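Local coordinates for uncharacterized protein (PDB 5JVK), which probably hydrolyses O-glycosidic bonds, as a glycoside hydrolase of family 39 from a gut symbiont, at residues 101-106 with 410-415; 122-127 with 403-408. All coordinates share one frame; numbering follows the deposited sequence.

Contact 1 (101-106 with 410-415); sequences ERPLDM and VVASLL
Ala412, touched by both Pro103 and Met106, lies on a helix in which Val410 O, two residues back, accepts two bonds. Ser413 OG donates to Val410 O at 2.7 Å, and Leu414 N donates to the same oxygen at 3.2 Å. The hydroxyl comes in at 125° to the C=O, tilted 20° from the carbonyl plane. Ser413 thus turns back onto its own helix, while Ala412 meets the loop. Pro103 brings the CG–CD side of its ring against the backbone of Ala412. Its CD lies 3.5 Å from Ala412 O and 4.0 Å from Ala412 CB. Farther along the helix, Pro103 CG reaches Leu415 CB at 4.4 Å. Helix 403-415 follows the last strand of the eight-stranded barrel, and residues 101-106 lead into the first. The contact therefore joins the start of the (beta/alpha)8 barrel to its closing helix. Met106 begins strand 106-109. Its CG is anti to the carbonyl carbon (chi1 -80°), and the extended chain carries SD to 3.7 Å from Ala412 CB. A bend at the last torsion leaves CE beside the same methyl, 4.1 Å from Ala412 CB. The small alanine side chain is shared between sulfur and proline ring. Helix 350-366 lines the same apolar layer, with Tyr361 against Met106 and Leu362 against Leu415. Its Arg365 packs on Pro103 and forms a salt bridge with Asp105 OD1.

Contact 2 (122-127 with 403-408); sequences FRLIRM and PSYQAA
Tyr405 crosses from helix 403-415 to Leu124 and Met127 on the last turn of helix 118-127. Its CB points at that helix. From there CG runs anti to the backbone N (chi1 -174°), which carries the ring from one helix to the other. Even the nearest CA atoms, those of Met127 and Tyr405, are 9.2 Å apart, and the long phenol bridges that distance. Near the far end of the ring, its edge faces Leu124: CE2 of Tyr405 comes to 3.3 Å from Leu124 O, which lies near the ring plane. CZ of Tyr405 is almost as close to this oxygen, at 3.4 Å. At the tip, Tyr405 OH donates a short hydrogen bond of 2.6 Å to Leu124 O. The bond lies in the carbonyl plane, on a lone pair, with a C=O...O angle of 135°. The hydroxyl also rests against Met127 CB, 3.3 Å from Tyr405 OH. A buried phenol is thus satisfied by a main-chain carbonyl close to a helix C-terminus, where the helix dipole would probably make the acceptor stronger. A phenylalanine in its place would probably leave Leu124 O without this donor and the ring with no polar anchor at its tip. Strand 18-20 of the N-terminal mixed sheet closes over the junction, with Val18 touching Leu124, Met127 and Tyr405. Helix 350-366 flanks helix 403-415 through Ala407 and Ala408, and helix 153-164 flanks helix 118-127 through Phe122.

Contacts 1 and 2 use successive parts of helix 403-415, and their centres are about 11 Å apart. Tyr405, in the first turn, reaches helix 118-127. Ala412 and Leu415, near the end, meet the loop that enters strand 106-109. The helix after the last barrel strand thus touches both the lead-in to the first strand and the helix that follows it. The contacts also touch directly: Arg102 NH1 packs on Arg126 CD at 3.2 Å, and Met106 CE lies 3.9 Å from Ala408 O. Active sites of (beta/alpha)8 glycoside hydrolases lie at the C-terminal strand ends. Contact 1 sits at the N-terminal end of strand 106-109, and helix 118-127 runs back toward that side, so both are probably remote from catalysis.

Contact 1 (101-106 with 410-415)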
loop_
_atom_site.group_PDB
_atom_site.type_symbol
_atom_site.label_atom_id
_atom_site.label_comp_id
_atom_site.label_asym_id
_atom_site.label_seq_id
_atom_site.Cartn_x
_atom_site.Cartn_y
_atom_site.Cartn_z
ATOM N N GLU A 101 -1.510 -5.277 -16.467
ATOM C CA GLU A 101 -2.547 -5.868 -15.611
ATOM C C GLU A 101 -2.412 -5.551 -14.108
ATOM O O GLU A 101 -3.177 -6.080 -13.305
ATOM C CB GLU A 101 -2.586 -7.386 -15.826
ATOM C CG GLU A 101 -2.946 -7.792 -17.248
ATOM C CD GLU A 101 -3.207 -9.282 -17.399
ATOM O OE1 GLU A 101 -2.654 -10.080 -16.609
ATOM O OE2 GLU A 101 -3.964 -9.655 -18.318
ATOM N N ARG A 102 -1.464 -4.697 -13.720
ATOM C CA ARG A 102 -1.328 -4.301 -12.315
ATOM C C ARG A 102 -2.464 -3.371 -11.875
ATOM O O ARG A 102 -2.906 -2.533 -12.663
ATOM C CB ARG A 102 -0.006 -3.592 -12.071
ATOM C CG ARG A 102 1.205 -4.494 -12.135
ATOM C CD ARG A 102 2.454 -3.690 -11.824
ATOM N NE ARG A 102 2.721 -2.712 -12.873
ATOM C CZ ARG A 102 3.561 -1.682 -12.773
ATOM N NH1 ARG A 102 4.255 -1.448 -11.657
ATOM N NH2 ARG A 102 3.704 -0.866 -13.815
ATOM N N PRO A 103 -2.934 -3.507 -10.616
ATOM C CA PRO A 103 -3.945 -2.582 -10.093
ATOM C C PRO A 103 -3.503 -1.119 -10.093
ATOM O O PRO A 103 -2.517 -0.764 -9.448
ATOM C CB PRO A 103 -4.170 -3.078 -8.663
ATOM C CG PRO A 103 -3.864 -4.527 -8.732
ATOM C CD PRO A 103 -2.717 -4.639 -9.692
ATOM N N LEU A 104 -4.253 -0.293 -10.817
ATOM C CA LEU A 104 -4.002 1.142 -10.935
ATOM C C LEU A 104 -4.392 1.927 -9.680
ATOM O O LEU A 104 -4.016 3.095 -9.553
ATOM C CB LEU A 104 -4.743 1.714 -12.150
ATOM C CG LEU A 104 -4.348 1.135 -13.517
ATOM C CD1 LEU A 104 -5.313 1.593 -14.601
ATOM C CD2 LEU A 104 -2.919 1.514 -13.887
ATOM N N ASP A 105 -5.152 1.298 -8.775
ATOM C CA ASP A 105 -5.540 1.901 -7.489
ATOM C C ASP A 105 -4.683 1.469 -6.286
ATOM O O ASP A 105 -4.849 2.017 -5.196
ATOM C CB ASP A 105 -7.039 1.672 -7.199
ATOM C CG ASP A 105 -7.434 0.195 -7.135
ATOM O OD1 ASP A 105 -6.621 -0.688 -7.488
ATOM O OD2 ASP A 105 -8.586 -0.082 -6.749
ATOM N N MET A 106 -3.778 0.506 -6.474
ATOM C CA MET A 106 -2.873 0.079 -5.401
ATOM C C MET A 106 -1.654 0.988 -5.339
ATOM O O MET A 106 -0.880 1.053 -6.292
ATOM C CB MET A 106 -2.418 -1.379 -5.584
ATOM C CG MET A 106 -3.436 -2.409 -5.117
ATOM S SD MET A 106 -2.835 -4.113 -5.098
ATOM C CE MET A 106 -1.510 -4.027 -3.893
ATOM N N VAL A 410 -0.114 -11.290 -4.164
ATOM C CA VAL A 410 -1.154 -12.236 -4.567
ATOM C C VAL A 410 -2.472 -11.506 -4.853
ATOM O O VAL A 410 -3.084 -11.740 -5.900
ATOM C CB VAL A 410 -1.344 -13.363 -3.522
ATOM C CG1 VAL A 410 -2.533 -14.252 -3.876
ATOM C CG2 VAL A 410 -0.076 -14.202 -3.407
ATOM N N VAL A 411 -2.898 -10.620 -3.949
ATOM C CA VAL A 411 -4.155 -9.879 -4.143
ATOM C C VAL A 411 -4.096 -8.944 -5.363
ATOM O O VAL A 411 -5.103 -8.753 -6.044
ATOM C CB VAL A 411 -4.613 -9.126 -2.861
ATOM C CG1 VAL A 411 -3.790 -7.868 -2.608
ATOM C CG2 VAL A 411 -6.097 -8.792 -2.937
ATOM N N ALA A 412 -2.919 -8.378 -5.632
ATOM C CA ALA A 412 -2.684 -7.593 -6.845
ATOM C C ALA A 412 -2.827 -8.434 -8.115
ATOM O O ALA A 412 -3.444 -7.987 -9.083
ATOM C CB ALA A 412 -1.303 -6.956 -6.806
ATOM N N SER A 413 -2.256 -9.642 -8.101
ATOM C CA SER A 413 -2.295 -10.547 -9.262
ATOM C C SER A 413 -3.702 -11.033 -9.631
ATOM O O SER A 413 -3.967 -11.338 -10.794
ATOM C CB SER A 413 -1.386 -11.762 -9.035
ATOM O OG SER A 413 -1.977 -12.688 -8.142
ATOM N N LEU A 414 -4.586 -11.111 -8.638
ATOM C CA LEU A 414 -5.972 -11.540 -8.846
ATOM C C LEU A 414 -6.907 -10.385 -9.189
ATOM O O LEU A 414 -7.687 -10.498 -10.129
ATOM C CB LEU A 414 -6.481 -12.293 -7.614
ATOM C CG LEU A 414 -5.984 -13.748 -7.583
ATOM C CD1 LEU A 414 -5.454 -14.165 -6.217
ATOM C CD2 LEU A 414 -7.083 -14.681 -8.064
ATOM N N LEU A 415 -6.832 -9.294 -8.422
ATOM C CA LEU A 415 -7.667 -8.096 -8.650
ATOM C C LEU A 415 -7.480 -7.494 -10.036
ATOM O O LEU A 415 -8.457 -7.211 -10.728
ATOM C CB LEU A 415 -7.374 -6.996 -7.614
ATOM C CG LEU A 415 -8.138 -7.021 -6.289
ATOM C CD1 LEU A 415 -7.505 -6.060 -5.294
ATOM C CD2 LEU A 415 -9.607 -6.677 -6.503
#

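Contact 2 (122-127 with 403-408)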
loop_
_atom_site.group_PDB
_atom_site.type_symbol
_atom_site.label_atom_id
_atom_site.label_comp_id
_atom_site.label_asym_id
_atom_site.label_seq_id
_atom_site.Cartn_x
_atom_site.Cartn_y
_atom_site.Cartn_z
ATOM N N PHE A 122 12.651 -0.230 -5.441
ATOM C CA PHE A 122 11.584 -0.130 -6.452
ATOM C C PHE A 122 11.335 -1.413 -7.237
ATOM O O PHE A 122 10.237 -1.603 -7.760
ATOM C CB PHE A 122 11.797 1.066 -7.388
ATOM C CG PHE A 122 11.171 2.326 -6.876
ATOM C CD1 PHE A 122 11.768 3.047 -5.849
ATOM C CD2 PHE A 122 9.949 2.759 -7.376
ATOM C CE1 PHE A 122 11.171 4.196 -5.354
ATOM C CE2 PHE A 122 9.349 3.906 -6.888
ATOM C CZ PHE A 122 9.960 4.627 -5.876
ATOM N N ARG A 123 12.339 -2.281 -7.315
ATOM C CA ARG A 123 12.152 -3.640 -7.834
ATOM C C ARG A 123 11.268 -4.452 -6.877
ATOM O O ARG A 123 10.409 -5.219 -7.319
ATOM C CB ARG A 123 13.509 -4.323 -8.032
ATOM C CG ARG A 123 13.472 -5.666 -8.750
ATOM C CD ARG A 123 14.891 -6.155 -9.029
ATOM N NE ARG A 123 15.002 -7.617 -9.001
ATOM C CZ ARG A 123 16.146 -8.304 -8.903
ATOM N NH1 ARG A 123 17.327 -7.685 -8.823
ATOM N NH2 ARG A 123 16.113 -9.637 -8.882
ATOM N N LEU A 124 11.481 -4.269 -5.573
ATOM C CA LEU A 124 10.662 -4.921 -4.547
ATOM C C LEU A 124 9.236 -4.355 -4.494
ATOM O O LEU A 124 8.289 -5.100 -4.250
ATOM C CB LEU A 124 11.332 -4.821 -3.171
ATOM C CG LEU A 124 12.648 -5.596 -3.023
ATOM C CD1 LEU A 124 13.497 -5.048 -1.889
ATOM C CD2 LEU A 124 12.384 -7.077 -2.812
ATOM N N ILE A 125 9.092 -3.047 -4.719
ATOM C CA ILE A 125 7.772 -2.413 -4.831
ATOM C C ILE A 125 7.008 -2.947 -6.047
ATOM O O ILE A 125 5.804 -3.197 -5.953
ATOM C CB ILE A 125 7.869 -0.862 -4.891
ATOM C CG1 ILE A 125 8.356 -0.306 -3.546
ATOM C CG2 ILE A 125 6.516 -0.233 -5.236
ATOM C CD1 ILE A 125 8.964 1.081 -3.618
ATOM N N ARG A 126 7.709 -3.113 -7.171
ATOM C CA ARG A 126 7.111 -3.637 -8.411
ATOM C C ARG A 126 6.540 -5.047 -8.244
ATOM O O ARG A 126 5.414 -5.314 -8.669
ATOM C CB ARG A 126 8.136 -3.620 -9.561
ATOM C CG ARG A 126 7.714 -4.342 -10.841
ATOM C CD ARG A 126 6.445 -3.771 -11.452
ATOM N NE ARG A 126 6.032 -4.528 -12.636
ATOM C CZ ARG A 126 5.432 -5.724 -12.623
ATOM N NH1 ARG A 126 5.143 -6.348 -11.478
ATOM N NH2 ARG A 126 5.107 -6.305 -13.777
ATOM N N MET A 127 7.316 -5.937 -7.631
ATOM C CA MET A 127 6.897 -7.332 -7.443
ATOM C C MET A 127 5.754 -7.505 -6.426
ATOM O O MET A 127 5.115 -8.557 -6.394
ATOM C CB MET A 127 8.100 -8.208 -7.060
ATOM C CG MET A 127 9.109 -8.384 -8.184
ATOM S SD MET A 127 10.452 -9.524 -7.779
ATOM C CE MET A 127 11.354 -8.574 -6.558
ATOM N N PRO A 403 4.716 -11.497 5.948
ATOM C CA PRO A 403 3.566 -12.101 5.248
ATOM C C PRO A 403 2.693 -11.122 4.447
ATOM O O PRO A 403 2.135 -11.509 3.419
ATOM C CB PRO A 403 2.754 -12.718 6.389
ATOM C CG PRO A 403 3.771 -13.059 7.416
ATOM C CD PRO A 403 4.789 -11.956 7.350
ATOM N N SER A 404 2.585 -9.877 4.916
ATOM C CA SER A 404 1.814 -8.839 4.232
ATOM C C SER A 404 2.313 -8.528 2.821
ATOM O O SER A 404 1.520 -8.143 1.955
ATOM C CB SER A 404 1.775 -7.560 5.070
ATOM O OG SER A 404 3.081 -7.113 5.375
ATOM N N TYR A 405 3.616 -8.691 2.594
ATOM C CA TYR A 405 4.187 -8.557 1.257
ATOM C C TYR A 405 3.602 -9.598 0.306
ATOM O O TYR A 405 3.176 -9.264 -0.801
ATOM C CB TYR A 405 5.712 -8.693 1.290
ATOM C CG TYR A 405 6.343 -8.417 -0.049
ATOM C CD1 TYR A 405 6.422 -9.413 -1.026
ATOM C CD2 TYR A 405 6.836 -7.153 -0.358
ATOM C CE1 TYR A 405 6.981 -9.158 -2.266
ATOM C CE2 TYR A 405 7.404 -6.891 -1.594
ATOM C CZ TYR A 405 7.471 -7.896 -2.545
ATOM O OH TYR A 405 8.026 -7.638 -3.770
ATOM N N GLN A 406 3.610 -10.857 0.741
ATOM C CA GLN A 406 3.061 -11.968 -0.038
ATOM C C GLN A 406 1.587 -11.722 -0.358
ATOM O O GLN A 406 1.159 -11.905 -1.498
ATOM C CB GLN A 406 3.202 -13.286 0.733
ATOM C CG GLN A 406 2.878 -14.540 -0.074
ATOM C CD GLN A 406 4.017 -15.007 -0.966
ATOM O OE1 GLN A 406 5.182 -14.677 -0.745
ATOM N NE2 GLN A 406 3.678 -15.796 -1.982
ATOM N N ALA A 407 0.827 -11.316 0.655
ATOM C CA ALA A 407 -0.601 -11.012 0.495
ATOM C C ALA A 407 -0.861 -9.897 -0.516
ATOM O O ALA A 407 -1.826 -9.970 -1.271
ATOM C CB ALA A 407 -1.220 -10.658 1.839
ATOM N N ALA A 408 0.002 -8.880 -0.527
ATOM C CA ALA A 408 -0.093 -7.769 -1.483
ATOM C C ALA A 408 0.144 -8.215 -2.930
ATOM O O ALA A 408 -0.609 -7.843 -3.832
ATOM C CB ALA A 408 0.888 -6.666 -1.110
#